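PDB 5DOZ: JamJ from Lyngbya majuscula, which probably reduces the carbon-carbon double bond of an enoyl intermediate in polyketide assembly, with NADPH as the hydride donor. Local coordinates for residues L66-T69 against H73-F76; V37-Q42 against N118-K123; E209-I214 against I236-D241; E156-H161 against Q173-W178; G97-V102 against L127-A132. One frame throughout, in Å; residues are numbered along the deposited sequence.

Contact 1. Residues L66-T69 against H73-F76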
# COMPACT_ATOMS: atom_id res chain seq x y z
N LEU A 66 -2.25 -18.17 5.50
CA LEU A 66 -3.52 -18.00 6.21
C LEU A 66 -4.31 -19.31 6.13
O LEU A 66 -3.80 -20.30 5.61
CB LEU A 66 -4.31 -16.82 5.61
CG LEU A 66 -3.60 -15.45 5.64
CD1 LEU A 66 -3.97 -14.59 4.43
CD2 LEU A 66 -3.87 -14.71 6.94
N GLY A 67 -5.53 -19.33 6.64
CA GLY A 67 -6.31 -20.57 6.65
C GLY A 67 -7.36 -20.68 5.56
O GLY A 67 -8.28 -21.49 5.67
N ILE A 68 -7.22 -19.87 4.51
CA ILE A 68 -8.19 -19.84 3.42
C ILE A 68 -8.09 -21.08 2.54
O ILE A 68 -7.16 -21.21 1.74
CB ILE A 68 -8.06 -18.55 2.57
CG1 ILE A 68 -8.00 -17.31 3.47
CG2 ILE A 68 -9.21 -18.45 1.57
CD1 ILE A 68 -7.77 -16.00 2.74
N THR A 69 -9.04 -21.99 2.71
CA THR A 69 -9.07 -23.25 1.95
C THR A 69 -9.98 -23.15 0.73
O THR A 69 -9.69 -23.74 -0.32
CB THR A 69 -9.53 -24.44 2.82
OG1 THR A 69 -10.83 -24.18 3.36
CG2 THR A 69 -8.54 -24.70 3.96
N HIS A 73 -14.28 -18.67 2.14
CA HIS A 73 -13.58 -18.13 3.31
C HIS A 73 -12.84 -16.82 2.99
O HIS A 73 -12.25 -16.20 3.88
CB HIS A 73 -12.61 -19.17 3.88
CG HIS A 73 -13.25 -20.50 4.16
ND1 HIS A 73 -12.76 -21.69 3.67
CD2 HIS A 73 -14.36 -20.82 4.87
CE1 HIS A 73 -13.52 -22.68 4.07
NE2 HIS A 73 -14.51 -22.18 4.80
N LEU A 74 -12.88 -16.41 1.73
CA LEU A 74 -12.19 -15.20 1.30
C LEU A 74 -12.98 -13.93 1.65
O LEU A 74 -14.17 -13.82 1.36
CB LEU A 74 -11.86 -15.25 -0.20
CG LEU A 74 -10.92 -14.19 -0.81
CD1 LEU A 74 -9.52 -14.23 -0.22
CD2 LEU A 74 -10.86 -14.36 -2.33
N THR A 75 -12.30 -13.00 2.31
CA THR A 75 -12.84 -11.67 2.55
C THR A 75 -11.92 -10.66 1.87
O THR A 75 -10.85 -11.02 1.38
CB THR A 75 -12.97 -11.36 4.06
OG1 THR A 75 -11.70 -11.53 4.70
CG2 THR A 75 -14.02 -12.26 4.73
N PHE A 76 -12.35 -9.41 1.82
CA PHE A 76 -11.63 -8.37 1.09
C PHE A 76 -11.44 -7.15 1.98
O PHE A 76 -12.30 -6.85 2.80
CB PHE A 76 -12.40 -8.00 -0.18
CG PHE A 76 -12.57 -9.14 -1.15
CD1 PHE A 76 -13.69 -9.98 -1.08
CD2 PHE A 76 -11.62 -9.38 -2.14
CE1 PHE A 76 -13.85 -11.03 -1.97
CE2 PHE A 76 -11.78 -10.43 -3.04
CZ PHE A 76 -12.90 -11.25 -2.95

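Contact 2. Residues V37-Q42 against N118-K123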
# COMPACT_ATOMS: atom_id res chain seq x y z
N VAL A 37 -11.47 -4.73 19.41
CA VAL A 37 -12.20 -3.50 19.15
C VAL A 37 -13.15 -3.73 17.97
O VAL A 37 -12.78 -4.38 16.99
CB VAL A 37 -11.24 -2.33 18.82
CG1 VAL A 37 -12.00 -1.02 18.65
CG2 VAL A 37 -10.19 -2.17 19.92
N LYS A 38 -14.37 -3.21 18.10
CA LYS A 38 -15.34 -3.22 17.02
C LYS A 38 -15.35 -1.85 16.35
O LYS A 38 -15.55 -0.83 17.01
CB LYS A 38 -16.73 -3.58 17.54
CG LYS A 38 -17.76 -3.85 16.45
CD LYS A 38 -19.06 -4.38 17.03
CE LYS A 38 -20.12 -4.57 15.95
NZ LYS A 38 -21.33 -5.27 16.47
N VAL A 39 -15.14 -1.83 15.04
CA VAL A 39 -15.08 -0.58 14.28
C VAL A 39 -16.15 -0.53 13.20
O VAL A 39 -16.28 -1.47 12.42
CB VAL A 39 -13.69 -0.36 13.64
CG1 VAL A 39 -13.65 0.96 12.87
CG2 VAL A 39 -12.59 -0.41 14.69
N GLN A 40 -16.91 0.57 13.16
CA GLN A 40 -17.87 0.81 12.08
C GLN A 40 -17.13 1.36 10.87
O GLN A 40 -16.60 2.48 10.91
CB GLN A 40 -18.97 1.77 12.54
CG GLN A 40 -19.85 2.31 11.42
CD GLN A 40 -20.68 3.50 11.85
OE1 GLN A 40 -20.94 3.70 13.04
NE2 GLN A 40 -21.11 4.31 10.88
N ILE A 41 -17.10 0.58 9.79
CA ILE A 41 -16.35 0.93 8.58
C ILE A 41 -17.06 2.02 7.78
O ILE A 41 -18.26 1.93 7.52
CB ILE A 41 -16.12 -0.31 7.69
CG1 ILE A 41 -15.33 -1.40 8.44
CG2 ILE A 41 -15.43 0.07 6.39
CD1 ILE A 41 -13.89 -1.06 8.77
N GLN A 42 -16.31 3.03 7.36
CA GLN A 42 -16.91 4.16 6.64
C GLN A 42 -16.38 4.38 5.22
O GLN A 42 -17.10 4.87 4.36
CB GLN A 42 -16.85 5.44 7.48
CG GLN A 42 -17.51 5.26 8.84
CD GLN A 42 -17.86 6.55 9.54
OE1 GLN A 42 -17.21 6.93 10.52
NE2 GLN A 42 -18.89 7.23 9.05
N ASN A 118 -3.95 -2.88 18.09
CA ASN A 118 -2.63 -2.66 17.47
C ASN A 118 -2.75 -2.42 15.96
O ASN A 118 -1.80 -1.98 15.31
CB ASN A 118 -1.68 -3.84 17.75
CG ASN A 118 -1.19 -3.88 19.19
OD1 ASN A 118 -0.74 -2.87 19.75
ND2 ASN A 118 -1.23 -5.05 19.80
N ASN A 119 -3.92 -2.72 15.41
CA ASN A 119 -4.21 -2.46 14.00
C ASN A 119 -4.88 -1.11 13.76
O ASN A 119 -5.32 -0.81 12.64
CB ASN A 119 -5.04 -3.61 13.42
CG ASN A 119 -4.22 -4.88 13.26
OD1 ASN A 119 -3.90 -5.56 14.24
ND2 ASN A 119 -3.88 -5.21 12.02
N LEU A 120 -4.93 -0.27 14.79
CA LEU A 120 -5.61 1.02 14.71
C LEU A 120 -4.69 2.19 15.02
O LEU A 120 -3.86 2.11 15.93
CB LEU A 120 -6.80 1.06 15.68
CG LEU A 120 -7.89 -0.02 15.60
CD1 LEU A 120 -8.86 0.18 16.76
CD2 LEU A 120 -8.63 0.04 14.27
N VAL A 121 -4.84 3.27 14.28
CA VAL A 121 -4.18 4.52 14.62
C VAL A 121 -5.22 5.64 14.60
O VAL A 121 -6.27 5.51 13.98
CB VAL A 121 -2.97 4.85 13.70
CG1 VAL A 121 -1.87 3.81 13.85
CG2 VAL A 121 -3.39 4.98 12.25
N ALA A 122 -4.92 6.74 15.30
CA ALA A 122 -5.81 7.90 15.33
C ALA A 122 -5.83 8.60 13.99
O ALA A 122 -4.78 8.78 13.37
CB ALA A 122 -5.38 8.86 16.43
N LYS A 123 -7.02 8.99 13.54
CA LYS A 123 -7.14 9.84 12.37
C LYS A 123 -6.65 11.25 12.71
O LYS A 123 -7.00 11.78 13.77
CB LYS A 123 -8.58 9.89 11.86
CG LYS A 123 -8.74 10.59 10.51
CD LYS A 123 -10.19 10.83 10.13
CE LYS A 123 -10.64 12.25 10.46
NZ LYS A 123 -10.85 12.47 11.91

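Contact 3. Residues E209-I214 against I236-D241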
# COMPACT_ATOMS: atom_id res chain seq x y z
N GLU A 209 13.73 0.65 -21.06
CA GLU A 209 14.68 1.67 -21.50
C GLU A 209 14.97 2.76 -20.46
O GLU A 209 15.78 3.66 -20.70
CB GLU A 209 14.22 2.29 -22.83
CG GLU A 209 12.98 3.17 -22.72
CD GLU A 209 12.39 3.55 -24.07
OE1 GLU A 209 13.17 3.88 -24.99
OE2 GLU A 209 11.15 3.53 -24.20
N PHE A 210 14.32 2.68 -19.29
CA PHE A 210 14.55 3.63 -18.20
C PHE A 210 15.99 3.52 -17.69
O PHE A 210 16.58 4.51 -17.24
CB PHE A 210 13.54 3.46 -17.05
CG PHE A 210 13.67 2.16 -16.30
CD1 PHE A 210 14.55 2.04 -15.22
CD2 PHE A 210 12.92 1.05 -16.68
CE1 PHE A 210 14.68 0.84 -14.54
CE2 PHE A 210 13.05 -0.15 -16.00
CZ PHE A 210 13.93 -0.26 -14.94
N ALA A 211 16.54 2.30 -17.77
CA ALA A 211 17.89 2.01 -17.30
C ALA A 211 18.95 2.86 -18.00
O ALA A 211 19.79 3.47 -17.34
CB ALA A 211 18.19 0.52 -17.47
N ASN A 212 18.89 2.90 -19.33
CA ASN A 212 19.82 3.69 -20.12
C ASN A 212 19.67 5.19 -19.90
O ASN A 212 20.66 5.91 -19.82
CB ASN A 212 19.69 3.35 -21.61
CG ASN A 212 20.25 1.98 -21.95
OD1 ASN A 212 21.03 1.40 -21.17
ND2 ASN A 212 19.88 1.46 -23.11
N GLU A 213 18.42 5.63 -19.78
CA GLU A 213 18.10 7.03 -19.50
C GLU A 213 18.67 7.47 -18.15
O GLU A 213 19.23 8.55 -18.02
CB GLU A 213 16.58 7.25 -19.55
CG GLU A 213 15.97 7.05 -20.93
CD GLU A 213 14.46 6.86 -20.91
OE1 GLU A 213 13.90 6.44 -19.87
OE2 GLU A 213 13.81 7.12 -21.95
N ILE A 214 18.53 6.61 -17.14
CA ILE A 214 19.05 6.92 -15.81
C ILE A 214 20.58 7.00 -15.81
O ILE A 214 21.15 7.94 -15.24
CB ILE A 214 18.49 5.96 -14.73
CG1 ILE A 214 17.04 6.35 -14.41
CG2 ILE A 214 19.36 5.97 -13.48
CD1 ILE A 214 16.33 5.49 -13.38
N ILE A 236 13.90 -6.70 -13.07
CA ILE A 236 14.78 -6.79 -11.90
C ILE A 236 16.24 -6.54 -12.27
O ILE A 236 16.93 -5.78 -11.59
CB ILE A 236 14.59 -8.10 -11.11
CG1 ILE A 236 13.20 -8.12 -10.46
CG2 ILE A 236 15.67 -8.24 -10.05
CD1 ILE A 236 12.79 -9.44 -9.84
N GLN A 237 16.69 -7.16 -13.35
CA GLN A 237 18.06 -6.99 -13.84
C GLN A 237 18.33 -5.54 -14.24
O GLN A 237 19.40 -5.00 -13.96
CB GLN A 237 18.35 -7.94 -15.01
CG GLN A 237 19.79 -7.90 -15.52
CD GLN A 237 20.79 -8.40 -14.50
OE1 GLN A 237 20.94 -9.61 -14.29
NE2 GLN A 237 21.50 -7.47 -13.86
N LYS A 238 17.36 -4.92 -14.89
CA LYS A 238 17.45 -3.51 -15.28
C LYS A 238 17.53 -2.59 -14.07
O LYS A 238 18.27 -1.61 -14.08
CB LYS A 238 16.27 -3.10 -16.18
CG LYS A 238 16.29 -3.69 -17.58
CD LYS A 238 17.57 -3.35 -18.34
CE LYS A 238 17.56 -3.94 -19.75
NZ LYS A 238 17.38 -5.42 -19.77
N ASN A 239 16.78 -2.93 -13.02
CA ASN A 239 16.87 -2.21 -11.75
C ASN A 239 18.27 -2.30 -11.13
O ASN A 239 18.81 -1.31 -10.66
CB ASN A 239 15.81 -2.70 -10.75
CG ASN A 239 14.40 -2.25 -11.11
OD1 ASN A 239 14.21 -1.27 -11.82
ND2 ASN A 239 13.41 -2.98 -10.61
N LEU A 240 18.85 -3.50 -11.12
CA LEU A 240 20.21 -3.68 -10.61
C LEU A 240 21.22 -2.81 -11.36
O LEU A 240 22.13 -2.26 -10.75
CB LEU A 240 20.64 -5.15 -10.67
CG LEU A 240 19.85 -6.20 -9.88
CD1 LEU A 240 20.51 -7.56 -10.02
CD2 LEU A 240 19.72 -5.84 -8.41
N ASP A 241 21.05 -2.69 -12.68
CA ASP A 241 21.96 -1.88 -13.51
C ASP A 241 21.97 -0.40 -13.13
O ASP A 241 23.03 0.24 -13.16
CB ASP A 241 21.62 -2.02 -15.00
CG ASP A 241 21.78 -3.45 -15.52
OD1 ASP A 241 22.23 -4.33 -14.75
OD2 ASP A 241 21.45 -3.68 -16.70

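Contact 4. Residues E156-H161 against Q173-W178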
# COMPACT_ATOMS: atom_id res chain seq x y z
N GLU A 156 20.42 12.22 -1.84
CA GLU A 156 20.45 10.91 -2.47
C GLU A 156 19.41 10.82 -3.57
O GLU A 156 18.38 11.50 -3.53
CB GLU A 156 20.23 9.80 -1.44
CG GLU A 156 21.35 9.67 -0.41
CD GLU A 156 21.33 8.34 0.31
OE1 GLU A 156 20.33 8.03 0.99
OE2 GLU A 156 22.34 7.61 0.22
N ARG A 157 19.70 10.00 -4.57
CA ARG A 157 18.79 9.85 -5.71
C ARG A 157 18.01 8.56 -5.56
O ARG A 157 18.58 7.50 -5.29
CB ARG A 157 19.56 9.92 -7.03
CG ARG A 157 20.34 11.21 -7.19
CD ARG A 157 20.97 11.37 -8.57
NE ARG A 157 22.08 10.45 -8.80
CZ ARG A 157 23.33 10.65 -8.39
NH1 ARG A 157 23.67 11.74 -7.72
NH2 ARG A 157 24.25 9.74 -8.66
N VAL A 158 16.69 8.66 -5.72
CA VAL A 158 15.79 7.52 -5.57
C VAL A 158 14.94 7.32 -6.83
O VAL A 158 14.39 8.27 -7.38
CB VAL A 158 14.90 7.63 -4.30
CG1 VAL A 158 14.01 8.87 -4.33
CG2 VAL A 158 14.06 6.37 -4.11
N LEU A 159 14.85 6.07 -7.28
CA LEU A 159 13.92 5.70 -8.34
C LEU A 159 12.67 5.05 -7.77
O LEU A 159 12.76 4.09 -7.00
CB LEU A 159 14.59 4.78 -9.37
CG LEU A 159 13.69 4.08 -10.41
CD1 LEU A 159 13.11 5.07 -11.41
CD2 LEU A 159 14.44 2.96 -11.12
N ILE A 160 11.52 5.59 -8.14
CA ILE A 160 10.23 5.01 -7.77
C ILE A 160 9.48 4.59 -9.04
O ILE A 160 9.12 5.44 -9.86
CB ILE A 160 9.37 6.00 -6.95
CG1 ILE A 160 10.12 6.46 -5.69
CG2 ILE A 160 8.03 5.36 -6.57
CD1 ILE A 160 9.61 7.77 -5.10
N HIS A 161 9.26 3.29 -9.19
CA HIS A 161 8.56 2.73 -10.35
C HIS A 161 7.04 2.83 -10.23
O HIS A 161 6.49 2.84 -9.12
CB HIS A 161 8.94 1.26 -10.55
CG HIS A 161 10.16 1.06 -11.40
ND1 HIS A 161 10.33 1.71 -12.61
CD2 HIS A 161 11.24 0.27 -11.25
CE1 HIS A 161 11.48 1.34 -13.14
NE2 HIS A 161 12.06 0.46 -12.34
N GLN A 173 5.85 11.75 -2.26
CA GLN A 173 5.72 12.74 -1.19
C GLN A 173 6.80 12.61 -0.12
O GLN A 173 7.37 13.60 0.31
CB GLN A 173 4.34 12.65 -0.53
CG GLN A 173 3.24 13.34 -1.30
CD GLN A 173 2.01 13.60 -0.45
OE1 GLN A 173 2.07 14.36 0.52
NE2 GLN A 173 0.89 12.97 -0.80
N LEU A 174 7.08 11.38 0.30
CA LEU A 174 8.09 11.15 1.34
C LEU A 174 9.49 11.50 0.86
O LEU A 174 10.22 12.23 1.54
CB LEU A 174 8.01 9.72 1.88
CG LEU A 174 6.80 9.40 2.77
CD1 LEU A 174 6.84 7.95 3.22
CD2 LEU A 174 6.75 10.32 3.99
N ALA A 175 9.86 11.01 -0.32
CA ALA A 175 11.20 11.25 -0.86
C ALA A 175 11.51 12.74 -1.03
O ALA A 175 12.61 13.19 -0.67
CB ALA A 175 11.40 10.50 -2.17
N GLN A 176 10.55 13.49 -1.56
CA GLN A 176 10.72 14.94 -1.78
C GLN A 176 10.81 15.72 -0.47
O GLN A 176 11.67 16.59 -0.33
CB GLN A 176 9.59 15.50 -2.66
CG GLN A 176 9.61 15.00 -4.10
CD GLN A 176 8.56 15.68 -4.97
OE1 GLN A 176 7.40 15.81 -4.58
NE2 GLN A 176 8.97 16.10 -6.16
N PHE A 177 9.94 15.38 0.48
CA PHE A 177 9.96 16.02 1.81
C PHE A 177 11.24 15.69 2.57
O PHE A 177 11.67 16.47 3.43
CB PHE A 177 8.71 15.61 2.61
CG PHE A 177 8.67 16.18 4.01
CD1 PHE A 177 8.72 17.56 4.22
CD2 PHE A 177 8.56 15.34 5.11
CE1 PHE A 177 8.68 18.08 5.51
CE2 PHE A 177 8.51 15.86 6.40
CZ PHE A 177 8.57 17.23 6.60
N TRP A 178 11.86 14.55 2.26
CA TRP A 178 13.13 14.18 2.87
C TRP A 178 14.35 14.70 2.10
O TRP A 178 15.49 14.43 2.47
CB TRP A 178 13.19 12.67 3.13
CG TRP A 178 12.20 12.21 4.18
CD1 TRP A 178 11.63 12.97 5.17
CD2 TRP A 178 11.67 10.88 4.36
NE1 TRP A 178 10.78 12.21 5.93
CE2 TRP A 178 10.78 10.93 5.46
CE3 TRP A 178 11.86 9.67 3.69
CZ2 TRP A 178 10.08 9.80 5.91
CZ3 TRP A 178 11.16 8.54 4.13
CH2 TRP A 178 10.29 8.62 5.23

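Contact 5. Residues G97-V102 against L127-A132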
# COMPACT_ATOMS: atom_id res chain seq x y z
N GLY A 97 -16.37 6.05 19.72
CA GLY A 97 -16.41 7.39 19.13
C GLY A 97 -15.10 7.81 18.49
O GLY A 97 -15.10 8.71 17.64
N ASP A 98 -14.00 7.19 18.90
CA ASP A 98 -12.68 7.48 18.33
C ASP A 98 -12.68 7.23 16.83
O ASP A 98 -13.06 6.15 16.36
CB ASP A 98 -11.58 6.62 18.99
CG ASP A 98 -11.20 7.09 20.39
OD1 ASP A 98 -11.48 8.26 20.75
OD2 ASP A 98 -10.59 6.29 21.13
N GLU A 99 -12.28 8.25 16.07
CA GLU A 99 -12.18 8.12 14.62
C GLU A 99 -10.80 7.61 14.26
O GLU A 99 -9.79 8.24 14.59
CB GLU A 99 -12.49 9.45 13.93
CG GLU A 99 -13.98 9.72 13.81
CD GLU A 99 -14.30 11.07 13.20
OE1 GLU A 99 -15.41 11.21 12.64
OE2 GLU A 99 -13.45 11.99 13.28
N VAL A 100 -10.77 6.46 13.60
CA VAL A 100 -9.55 5.70 13.44
C VAL A 100 -9.33 5.27 12.00
O VAL A 100 -10.28 5.16 11.22
CB VAL A 100 -9.52 4.45 14.37
CG1 VAL A 100 -9.55 4.86 15.84
CG2 VAL A 100 -10.68 3.50 14.07
N MET A 101 -8.07 5.06 11.66
CA MET A 101 -7.71 4.36 10.44
C MET A 101 -7.39 2.91 10.82
O MET A 101 -6.78 2.65 11.86
CB MET A 101 -6.50 5.02 9.78
CG MET A 101 -6.76 6.45 9.32
SD MET A 101 -5.24 7.31 8.90
CE MET A 101 -4.56 7.61 10.52
N VAL A 102 -7.83 1.98 9.98
CA VAL A 102 -7.49 0.57 10.17
C VAL A 102 -6.35 0.24 9.22
O VAL A 102 -6.33 0.71 8.09
CB VAL A 102 -8.68 -0.37 9.90
CG1 VAL A 102 -8.28 -1.81 10.20
CG2 VAL A 102 -9.90 0.02 10.72
N LEU A 127 -8.05 16.32 8.90
CA LEU A 127 -8.41 15.65 7.64
C LEU A 127 -9.84 15.12 7.64
O LEU A 127 -10.41 14.85 8.70
CB LEU A 127 -7.44 14.50 7.35
CG LEU A 127 -5.99 14.82 7.01
CD1 LEU A 127 -5.17 13.55 6.93
CD2 LEU A 127 -5.87 15.61 5.71
N LYS A 128 -10.41 14.97 6.45
CA LYS A 128 -11.69 14.31 6.27
C LYS A 128 -11.48 12.80 6.28
O LYS A 128 -10.40 12.32 5.94
CB LYS A 128 -12.33 14.72 4.93
CG LYS A 128 -12.82 16.16 4.86
CD LYS A 128 -13.50 16.42 3.52
CE LYS A 128 -14.21 17.77 3.49
NZ LYS A 128 -13.25 18.90 3.29
N LEU A 129 -12.52 12.06 6.67
CA LEU A 129 -12.46 10.59 6.71
C LEU A 129 -11.93 10.04 5.39
O LEU A 129 -11.03 9.19 5.38
CB LEU A 129 -13.84 9.99 6.99
CG LEU A 129 -14.47 10.06 8.39
CD1 LEU A 129 -15.85 9.41 8.38
CD2 LEU A 129 -13.60 9.42 9.46
N ILE A 130 -12.49 10.54 4.30
CA ILE A 130 -12.18 10.07 2.95
C ILE A 130 -10.72 10.37 2.55
O ILE A 130 -10.07 9.55 1.91
CB ILE A 130 -13.22 10.60 1.93
CG1 ILE A 130 -13.18 9.79 0.63
CG2 ILE A 130 -13.11 12.11 1.69
CD1 ILE A 130 -14.07 8.56 0.68
N GLU A 131 -10.23 11.54 2.96
CA GLU A 131 -8.82 11.91 2.77
C GLU A 131 -7.88 10.96 3.53
O GLU A 131 -6.86 10.52 2.99
CB GLU A 131 -8.60 13.36 3.20
CG GLU A 131 -9.12 14.38 2.19
CD GLU A 131 -9.18 15.81 2.72
OE1 GLU A 131 -9.37 16.03 3.94
OE2 GLU A 131 -9.04 16.74 1.88
N ALA A 132 -8.25 10.64 4.76
CA ALA A 132 -7.46 9.76 5.63
C ALA A 132 -7.41 8.32 5.12
O ALA A 132 -6.51 7.57 5.47
CB ALA A 132 -8.00 9.81 7.05

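Contact 1. Residues L66-T69 against H73-F76
Ile68 and His73 carry most of this contact, each burying a similar amount of surface, while Thr69 and Leu74 fill in beside them. The two residues are also the backbone's point of closest approach, their CA atoms lying 5.7 Å apart where the chain folds back on itself. The two side chains run alongside one another, pointing opposite ways. Ile68 uses its two branches separately: the short one, CG2, comes to 4.2 Å from His73 CB, and the long one reaches further along to Leu74. CG1 stands beside the backbone N of Ile68 (chi1 -49°) and the chain continues extended, and this sends CD1 forward to 3.9 Å from Leu74 CD1, methyl against methyl. At the other end the imidazole of His73 swings out toward Thr69. Thr69 OG1 sits at the edge of the ring, near its plane, 3.2 Å from His73 CE1 and equally near ND1. His73 ND1 receives a weak hydrogen bond from the backbone N of Ser70, in the short link between the segments, and that bond would bias how the ring is turned. The contact therefore grades from a polar, exposed end at Thr69 and His73 to a greasy inner end at Leu74, which is buried and packs on Asn62 of helix 59-64, Asn53 of helix 48-54 and Tyr16. No regular helix or strand takes part. It is a compact loop closure between helix 59-64 and strand 79-87, belonging to the GroES-like part of a medium-chain dehydrogenase/reductase fold.

Contact 2. Residues V37-Q42 against N118-K123
Leu120 meets Val37 and Val39 because its first torsion sets CG beside the backbone N (chi1 -56°) and the second carries CD1 on in an extended line (chi2 174°). The isobutyl fork then opens toward strand 37-45 with one methyl for each valine. Val37 and Val39 share a rotamer, each with CG1 trans to its own backbone N (-176° in Val37), yet they offer different branches. Val37 meets Leu120 CD1 broadly: CG1 lies 3.9 Å from that methyl, CB 4.0 Å, and CG2 is only slightly farther. Its whole isopropyl group thus cups one methyl, the two side chains meeting at a slant. Val39 makes a narrower touch, CG2 lying 4.0 Å from Leu120 CD2, with the side chains passing in opposite senses. The CA atoms of Val37 and Leu120, the nearest pair, are still 9.1 Å apart. No hydrogen bond joins the two strands, and the contact is made wholly by buried hydrocarbon: two layers facing each other across an interior. Val37 and Val39 belong to a strand whose backbone pairs with strands 79-87 and 112-115, whereas strand 120-122 pairs with strand 99-103. Around Leu120 the packing is completed by Val100, Val102, Cys115 and Trp94, and Val37 is flanked by Ile84. Side chains from strands that are not sheet neighbours meet here on the inside of a strongly curled sheet, as in the hydrophobic core of the barrel-like GroES domain of medium-chain dehydrogenases and reductases.

Contact 3. Residues E209-I214 against I236-D241
Two parallel helices pack side by side here, Phe210 and Ala211 of one against Lys238 and Asn239 of the other, on one face of the Rossmann-type nucleotide-binding domain. The segment axes lie 9.3 Å apart and diverge by only 4°. The small side chain of Ala211 suits this spacing: its CB points at the partner helix and lies 4.0 Å from Lys238 O and the same from Lys238 CD. Lys238 bends twice along its chain, so its aliphatic part rests by Ala211 while its amine leads away, making a long and weak ion pair with Glu234. Phe210 reaches over on the side nearer the sheet. Its CG stands between the backbone N and the carbonyl carbon (chi1 67°), and the ring tip CZ arrives 3.9 Å from Lys238 CB and 3.3 Å from Asn239 OD1. Ring and amide are inclined to each other by 47°, with the oxygen approaching the ring obliquely. The buried Asn239 amide has its polar needs met beyond the helices: OD1 accepts from His161 NE2, and ND2 bonds to Tyr249 OH. His161 also meets Phe210 edge to face. Helix 210-218 links edge strand 201-204 to strand 223-228, in the middle of the parallel sheet, and helix 235-242 follows that strand directly, on its way to strand 247-251.

Contact 4. Residues E156-H161 against Q173-W178
Strand 157-160 lies against helix 166-177, which runs back roughly antiparallel to it, with the CA atoms of Val158 and Ala175 7.6 Å apart at the nearest point. Everything that touches is buried and apolar. Ala175 directs its methyl straight at the strand, where it meets two side chains that rise from the same face of the sheet. Val158 is the nearer: CG1 lies between the backbone N and the carbonyl carbon (chi1 60°), and that turns this branch onto Ala175, 3.8 Å from CB. Ile160 adds a lighter touch from two residues farther along the strand, its long branch running out so that CD1 ends 4.4 Å from Ala175 CB. The methyl is thus received by a valine on one hand and an isoleucine tip on the other, and its small size lets the helix settle close to the sheet. The last turn of the helix is closed by Trp178, whose backbone N bonds to Leu174 O at 2.9 Å; that same oxygen sits over one face of the indole, offset toward its rim. Tyr143 and Tyr147 of helix 136-149 also meet this ring. Together the segments form the first strand and helix of a beta-alpha-beta crossover that continues into strand 181-186, where Val182 also packs on Ala175. Strand 157-160 is interior to the parallel sheet, lying between strands 181-186 and 223-228.

Contact 5. Residues G97-V102 against L127-A132
Met101 against Ala132 is the close, buried half of this contact; Glu99 against Leu129 is the looser half near solvent. At the inner end Met101 SD lies 3.7 Å from Ala132 O and 4.2 Å from Ala132 CB. With CG beside the backbone N (chi1 -63°) and the chain extended beyond it (chi2 167°), the sulfur is carried to the last residue of the short helix, with CG of Met101 close behind. Toward the surface, the extended Glu99 side chain crosses that of Leu129 at about a right angle and brings OE1 only to 4.1 Å from Leu129 CD2. The methyl lies over the flat face of the carboxylate, about as near CD as OE1, without a polar partner across the contact. The charge of Glu99 is answered elsewhere: OE2 makes a salt bridge with Lys123, which would help fix how the carboxylate is turned. The helix itself is closed at its start by Glu131, whose OE1 accepts from the N-cap residue Lys128 N at 2.9 Å, using the lone pair away from its other oxygen. Helix 129-132 rests on strand 99-103, which is flanked in the curled sheet by strands 79-87 and 120-122; Leu129 extends the packing to Val81 and to Gln42 of strand 37-45.

In the fold
The five contacts fall into two groups on either side of the NADPH. Contacts 2 and 5 interlock in the curled sheet, their centres 8 Å apart: Val121 O and Met101 N, 3.0 Å apart, join strands 120-122 and 99-103. Contact 1 is nested along the chain inside the loop closed by contact 2, yet their nearest atoms stay about 8 Å apart. Contacts 3 and 4 lie 17 Å apart, centre to centre, on opposite faces of the parallel sheet, meeting where Ile214 CD1 comes 3.8 Å from Leu159 CD1. The side chains of Phe210 and Ile160 each stand about 9 Å from the cofactor, that of Leu74 in contact 1 about 14 Å.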